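Local atomic coordinates of uncharacterized protein MTH_862 (Methanothermobacter thermautotrophicus, PDB entry 2R47), a protein that is of unknown function, belongs to the archaeal DUF2124 family and forms a two-subunit assembly in the crystal. Residues His15-Arg20 and Leu44-Val49; Asp86-Gly92 and Gly118-Cys124. The contacts are given in a common frame with arbitrary orientation. Where two conformers were deposited one is given. Residue numbers count along the deposited sequence, not the author numbering.

Contact 1. Residues His15-Arg20 and Leu44-Val49; sequences HLGVFR and LFAYAV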
loop_
_atom_site.group_PDB
_atom_site.type_symbol
_atom_site.label_atom_id
_atom_site.label_comp_id
_atom_site.label_asym_id
_atom_site.label_seq_id
_atom_site.Cartn_x
_atom_site.Cartn_y
_atom_site.Cartn_z
ATOM N N HIS A 15 9.042 -1.480 9.101
ATOM C CA HIS A 15 8.225 -0.293 8.822
ATOM C C HIS A 15 6.891 -0.365 9.585
ATOM O O HIS A 15 6.511 0.589 10.314
ATOM C CB HIS A 15 7.961 -0.214 7.314
ATOM C CG HIS A 15 7.486 1.131 6.850
ATOM N ND1 HIS A 15 7.127 1.371 5.548
ATOM C CD2 HIS A 15 7.364 2.319 7.508
ATOM C CE1 HIS A 15 6.781 2.645 5.413
ATOM N NE2 HIS A 15 6.903 3.236 6.596
ATOM N N LEU A 16 6.200 -1.502 9.471
ATOM C CA LEU A 16 4.989 -1.702 10.266
ATOM C C LEU A 16 5.279 -1.682 11.776
ATOM O O LEU A 16 4.514 -1.104 12.576
ATOM C CB LEU A 16 4.301 -3.036 9.878
ATOM C CG LEU A 16 3.911 -3.214 8.388
ATOM C CD1 LEU A 16 3.283 -4.613 8.194
ATOM C CD2 LEU A 16 2.977 -2.095 7.961
ATOM N N GLY A 17 6.377 -2.327 12.171
ATOM C CA GLY A 17 6.749 -2.386 13.597
ATOM C C GLY A 17 6.991 -1.054 14.283
ATOM O O GLY A 17 6.513 -0.827 15.417
ATOM N N VAL A 18 7.719 -0.153 13.620
ATOM C CA VAL A 18 7.946 1.182 14.225
ATOM C C VAL A 18 6.640 1.967 14.318
ATOM O O VAL A 18 6.466 2.782 15.217
ATOM C CB VAL A 18 9.049 2.007 13.529
ATOM C CG1 VAL A 18 10.383 1.244 13.572
ATOM C CG2 VAL A 18 8.656 2.372 12.075
ATOM N N PHE A 19 5.711 1.718 13.396
ATOM C CA PHE A 19 4.382 2.332 13.494
ATOM C C PHE A 19 3.641 1.744 14.703
ATOM O O PHE A 19 3.090 2.497 15.548
ATOM C CB PHE A 19 3.559 2.143 12.185
ATOM C CG PHE A 19 2.199 2.839 12.238
ATOM C CD1 PHE A 19 2.117 4.233 12.193
ATOM C CD2 PHE A 19 1.039 2.093 12.434
ATOM C CE1 PHE A 19 0.858 4.887 12.302
ATOM C CE2 PHE A 19 -0.200 2.736 12.557
ATOM C CZ PHE A 19 -0.285 4.111 12.438
ATOM N N ARG A 20 3.631 0.418 14.822
ATOM C CA ARG A 20 2.974 -0.205 15.974
ATOM C C ARG A 20 3.494 0.352 17.288
ATOM O O ARG A 20 2.717 0.587 18.189
ATOM C CB ARG A 20 3.227 -1.708 15.995
ATOM C CG ARG A 20 2.453 -2.435 14.929
ATOM C CD ARG A 20 2.360 -3.963 15.239
ATOM N NE ARG A 20 2.122 -4.643 13.969
ATOM C CZ ARG A 20 3.069 -5.137 13.178
ATOM N NH1 ARG A 20 4.346 -5.123 13.555
ATOM N NH2 ARG A 20 2.721 -5.697 12.005
ATOM N N LEU A 44 -2.774 -0.420 4.740
ATOM C CA LEU A 44 -1.617 -1.229 5.154
ATOM C C LEU A 44 -1.302 -1.019 6.615
ATOM O O LEU A 44 -1.131 -1.983 7.388
ATOM C CB LEU A 44 -0.382 -0.921 4.291
ATOM C CG LEU A 44 0.880 -1.706 4.710
ATOM C CD1 LEU A 44 0.681 -3.220 4.521
ATOM C CD2 LEU A 44 2.064 -1.204 3.939
ATOM N N PHE A 45 -1.236 0.235 7.023
ATOM C CA PHE A 45 -0.857 0.510 8.415
ATOM C C PHE A 45 -1.993 0.246 9.405
ATOM O O PHE A 45 -1.745 -0.183 10.546
ATOM C CB PHE A 45 -0.232 1.911 8.538
ATOM C CG PHE A 45 1.166 1.944 7.986
ATOM C CD1 PHE A 45 2.245 1.634 8.811
ATOM C CD2 PHE A 45 1.401 2.134 6.623
ATOM C CE1 PHE A 45 3.565 1.629 8.315
ATOM C CE2 PHE A 45 2.699 2.094 6.112
ATOM C CZ PHE A 45 3.789 1.818 6.963
ATOM N N ALA A 46 -3.230 0.471 8.976
ATOM C CA ALA A 46 -4.413 0.018 9.749
ATOM C C ALA A 46 -4.409 -1.480 10.000
ATOM O O ALA A 46 -4.679 -1.938 11.133
ATOM C CB ALA A 46 -5.720 0.432 9.037
ATOM N N TYR A 47 -4.087 -2.262 8.976
ATOM C CA TYR A 47 -3.894 -3.691 9.129
ATOM C C TYR A 47 -2.885 -4.022 10.226
ATOM O O TYR A 47 -3.116 -4.924 11.016
ATOM C CB TYR A 47 -3.442 -4.386 7.816
ATOM C CG TYR A 47 -3.535 -5.916 7.961
ATOM C CD1 TYR A 47 -4.787 -6.543 8.031
ATOM C CD2 TYR A 47 -2.378 -6.709 8.070
ATOM C CE1 TYR A 47 -4.903 -7.933 8.176
ATOM C CE2 TYR A 47 -2.479 -8.131 8.210
ATOM C CZ TYR A 47 -3.752 -8.710 8.282
ATOM O OH TYR A 47 -3.913 -10.103 8.450
ATOM N N ALA A 48 -1.772 -3.314 10.272
ATOM C CA ALA A 48 -0.737 -3.564 11.273
ATOM C C ALA A 48 -1.234 -3.288 12.687
ATOM O O ALA A 48 -0.676 -3.805 13.658
ATOM C CB ALA A 48 0.510 -2.686 10.954
ATOM N N VAL A 49 -2.224 -2.395 12.807
ATOM C CA VAL A 49 -2.808 -2.082 14.114
ATOM C C VAL A 49 -4.310 -2.352 14.121
ATOM O O VAL A 49 -5.080 -1.587 14.702
ATOM C CB VAL A 49 -2.488 -0.642 14.587
ATOM C CG1 VAL A 49 -0.971 -0.487 14.782
ATOM C CG2 VAL A 49 -3.041 0.443 13.595
#
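Residues 15-20 and 44-49 lie on two helices that cross at -63°, with segment axes 9.7 Å apart at their closest. The backbones come nearest at Leu16 and Ala48, whose CA atoms are 6.1 Å apart; here Ala48 CB points toward residues 15-20. Phe45 is the centre of the contact. Its ring turns an edge to the face of His15, with centroids 4.8 Å apart and planes at 73°. The edge of Phe45 also points at the face of Phe19 in a second edge-to-face (T-shaped) pair, with centroids 5.4 Å apart and planes at 76°. The three rings form an aromatic cluster. Leu16 CD2 lies over a face of the Phe45 ring, 4.0 Å from its centroid, in a CH-pi contact. The same methyl reaches Ala48 CB and Leu44 CG, each at 3.9 Å. Near the C-terminal end of residues 44-49, Phe19 CE2 meets Val49 CG2 at 3.8 Å. The one hydrogen bond between the segments runs from Arg20 NE to Ala48 O, 2.9 Å. It ties the exposed Arg20 to the backbone carbonyl of Ala48. Both helices pack on the central sheet. Phe19 and Phe45 both touch Leu123 of strand 118-125, and Phe45 and Val49 reach strand 28-33. His15 stacks on Phe9, touches strand 142-154 and packs on Ile148 of the second subunit.

Contact 2. Residues Asp86-Gly92 and Gly118-Cys124; sequences DVLVLLG and GELMGLC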
loop_
_atom_site.group_PDB
_atom_site.type_symbol
_atom_site.label_atom_id
_atom_site.label_comp_id
_atom_site.label_asym_id
_atom_site.label_seq_id
_atom_site.Cartn_x
_atom_site.Cartn_y
_atom_site.Cartn_z
ATOM N N ASP A 86 -7.380 9.634 18.740
ATOM C CA ASP A 86 -6.307 10.048 19.636
ATOM C C ASP A 86 -4.928 10.042 18.959
ATOM O O ASP A 86 -3.969 10.555 19.507
ATOM C CB ASP A 86 -6.354 9.304 20.984
ATOM C CG ASP A 86 -6.317 7.808 20.817
ATOM O OD1 ASP A 86 -5.367 7.342 20.188
ATOM O OD2 ASP A 86 -7.225 7.097 21.305
ATOM N N VAL A 87 -4.842 9.484 17.748
ATOM C CA VAL A 87 -3.655 9.739 16.887
ATOM C C VAL A 87 -4.172 10.063 15.494
ATOM O O VAL A 87 -4.961 9.286 14.915
ATOM C CB VAL A 87 -2.694 8.510 16.737
ATOM C CG1 VAL A 87 -1.498 8.857 15.785
ATOM C CG2 VAL A 87 -2.133 8.087 18.103
ATOM N N LEU A 88 -3.738 11.191 14.951
ATOM C CA LEU A 88 -4.097 11.533 13.599
ATOM C C LEU A 88 -2.841 11.381 12.757
ATOM O O LEU A 88 -1.851 12.035 13.019
ATOM C CB LEU A 88 -4.650 12.955 13.513
ATOM C CG LEU A 88 -5.029 13.453 12.105
ATOM C CD1 LEU A 88 -6.000 12.551 11.312
ATOM C CD2 LEU A 88 -5.555 14.916 12.213
ATOM N N VAL A 89 -2.903 10.529 11.725
ATOM C CA VAL A 89 -1.760 10.267 10.882
ATOM C C VAL A 89 -2.013 10.952 9.529
ATOM O O VAL A 89 -2.929 10.567 8.755
ATOM C CB VAL A 89 -1.516 8.705 10.690
ATOM C CG1 VAL A 89 -0.258 8.469 9.789
ATOM C CG2 VAL A 89 -1.458 7.961 12.075
ATOM N N LEU A 90 -1.212 11.965 9.233
ATOM C CA LEU A 90 -1.269 12.615 7.917
ATOM C C LEU A 90 -0.386 11.811 6.959
ATOM O O LEU A 90 0.783 11.507 7.282
ATOM C CB LEU A 90 -0.735 14.054 8.000
ATOM C CG LEU A 90 -1.454 14.937 9.046
ATOM C CD1 LEU A 90 -0.820 16.421 8.987
ATOM C CD2 LEU A 90 -2.972 14.898 8.850
ATOM N N LEU A 91 -0.924 11.520 5.778
ATOM C CA LEU A 91 -0.197 10.796 4.734
ATOM C C LEU A 91 0.466 11.770 3.783
ATOM O O LEU A 91 -0.041 12.899 3.564
ATOM C CB LEU A 91 -1.148 9.783 4.031
ATOM C CG LEU A 91 -1.713 8.784 5.074
ATOM C CD1 LEU A 91 -2.781 7.883 4.404
ATOM C CD2 LEU A 91 -0.641 7.876 5.694
ATOM N N GLY A 92 1.631 11.370 3.240
ATOM C CA GLY A 92 2.441 12.285 2.462
ATOM C C GLY A 92 1.780 12.998 1.279
ATOM O O GLY A 92 2.141 14.146 0.963
ATOM N N GLY A 118 -4.160 14.731 21.890
ATOM C CA GLY A 118 -3.826 13.582 21.033
ATOM C C GLY A 118 -2.503 13.805 20.294
ATOM O O GLY A 118 -1.892 14.858 20.423
ATOM N N GLU A 119 -2.030 12.800 19.559
ATOM C CA GLU A 119 -0.734 12.873 18.895
ATOM C C GLU A 119 -0.943 13.145 17.408
ATOM O O GLU A 119 -1.828 12.528 16.801
ATOM C CB GLU A 119 -0.018 11.537 19.083
ATOM C CG GLU A 119 1.207 11.293 18.219
ATOM C CD GLU A 119 2.005 10.078 18.661
ATOM O OE1 GLU A 119 2.117 9.855 19.884
ATOM O OE2 GLU A 119 2.529 9.346 17.801
ATOM N N LEU A 120 -0.123 14.032 16.837
ATOM C CA LEU A 120 -0.142 14.267 15.420
ATOM C C LEU A 120 1.062 13.528 14.828
ATOM O O LEU A 120 2.211 13.755 15.236
ATOM C CB LEU A 120 -0.047 15.758 15.113
ATOM C CG LEU A 120 -0.063 16.122 13.630
ATOM C CD1 LEU A 120 -1.459 15.635 13.037
ATOM C CD2 LEU A 120 0.290 17.646 13.403
ATOM N N MET A 121 0.803 12.692 13.829
ATOM C CA MET A 121 1.859 11.970 13.148
ATOM C C MET A 121 1.823 12.160 11.637
ATOM O O MET A 121 0.789 12.500 11.069
ATOM C CB MET A 121 1.736 10.470 13.445
ATOM C CG MET A 121 2.084 10.131 14.875
ATOM S SD MET A 121 2.134 8.349 15.187
ATOM C CE MET A 121 2.841 7.711 13.627
ATOM N N GLY A 122 2.971 11.936 11.013
ATOM C CA GLY A 122 3.047 11.816 9.577
ATOM C C GLY A 122 3.687 10.521 9.134
ATOM O O GLY A 122 4.685 10.046 9.710
ATOM N N LEU A 123 3.162 9.964 8.066
ATOM C CA LEU A 123 3.741 8.764 7.515
ATOM C C LEU A 123 3.929 9.110 6.050
ATOM O O LEU A 123 2.965 9.434 5.364
ATOM C CB LEU A 123 2.716 7.648 7.669
ATOM C CG LEU A 123 3.058 6.187 7.739
ATOM C CD1 LEU A 123 3.968 5.934 8.936
ATOM C CD2 LEU A 123 1.699 5.423 7.929
ATOM N N CYS A 124 5.171 9.135 5.563
ATOM C CA CYS A 124 5.365 9.533 4.173
ATOM C C CYS A 124 6.542 8.772 3.536
ATOM O O CYS A 124 7.218 7.982 4.194
ATOM C CB CYS A 124 5.592 11.065 4.078
ATOM S SG CYS A 124 7.066 11.657 4.950
#
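Residues 86-92 and 118-124 run side by side as parallel strands, in register from Val87 with Glu119 to Leu91 with Leu123. Backbone hydrogen bonds carry the pairing. Asp86 O accepts from Glu119 N at 3.0 Å, and Leu88 N donates to Glu119 O at 3.0 Å. Leu88 O then accepts from Met121 N at 2.9 Å, and Leu90 N donates to Met121 O at 2.8 Å. Leu90 O takes Leu123 N at 2.9 Å; a weak bond from Gly92 N to Leu123 O, 3.2 Å, ends the series. Thus Leu88 and Leu90 each bond through both N and O, the usual parallel pattern.

CA-H...O contacts add to these bonds, as from Gly122 CA to Leu90 O at 3.2 Å. At the ends, a CB on Gly118 would clash with Asp86 O, and one on Gly92 with Cys124 CB.

Side chains pack on both faces. On one, Val87 CG1 meets Met121 SD and Val89 CG1 meets Leu123 CB, both at 3.7 Å; Phe19 of helix 11-22 lies against Val89, Met121 and Leu123. On the other, Leu90 CG lies 4.1 Å from Leu120 CD1, and helix 103-113 covers Leu88, Leu90 and Leu120.

Strand 88-91 also bonds to strand 28-33 on its other side. These are inner strands of a mixed sheet with helices on both faces, a three-layer alpha/beta/alpha core. Strand 88-91, helix 103-113 and strand 118-125 form a beta-alpha-beta crossover.

From the N terminus, helix 11-22 comes first, and strand 28-33 follows it. Contact 1 closes this first loop when helix 40-48 returns to helix 11-22. The chain then builds the strands on one side of the sheet before reaching strand 88-91. Contact 2 closes a second loop, through helix 103-113. The two loops are in series and neither nest nor cross. Even so, the contacts meet in space, with centres about 13 Å apart. Phe45 CG packs on Leu123 CD2 at 3.5 Å, and Phe19 CE1 on Met121 CE at 3.7 Å. The helix pair of contact 1 is thereby joined to the face of the strand pair that carries Val89, Met121 and Leu123.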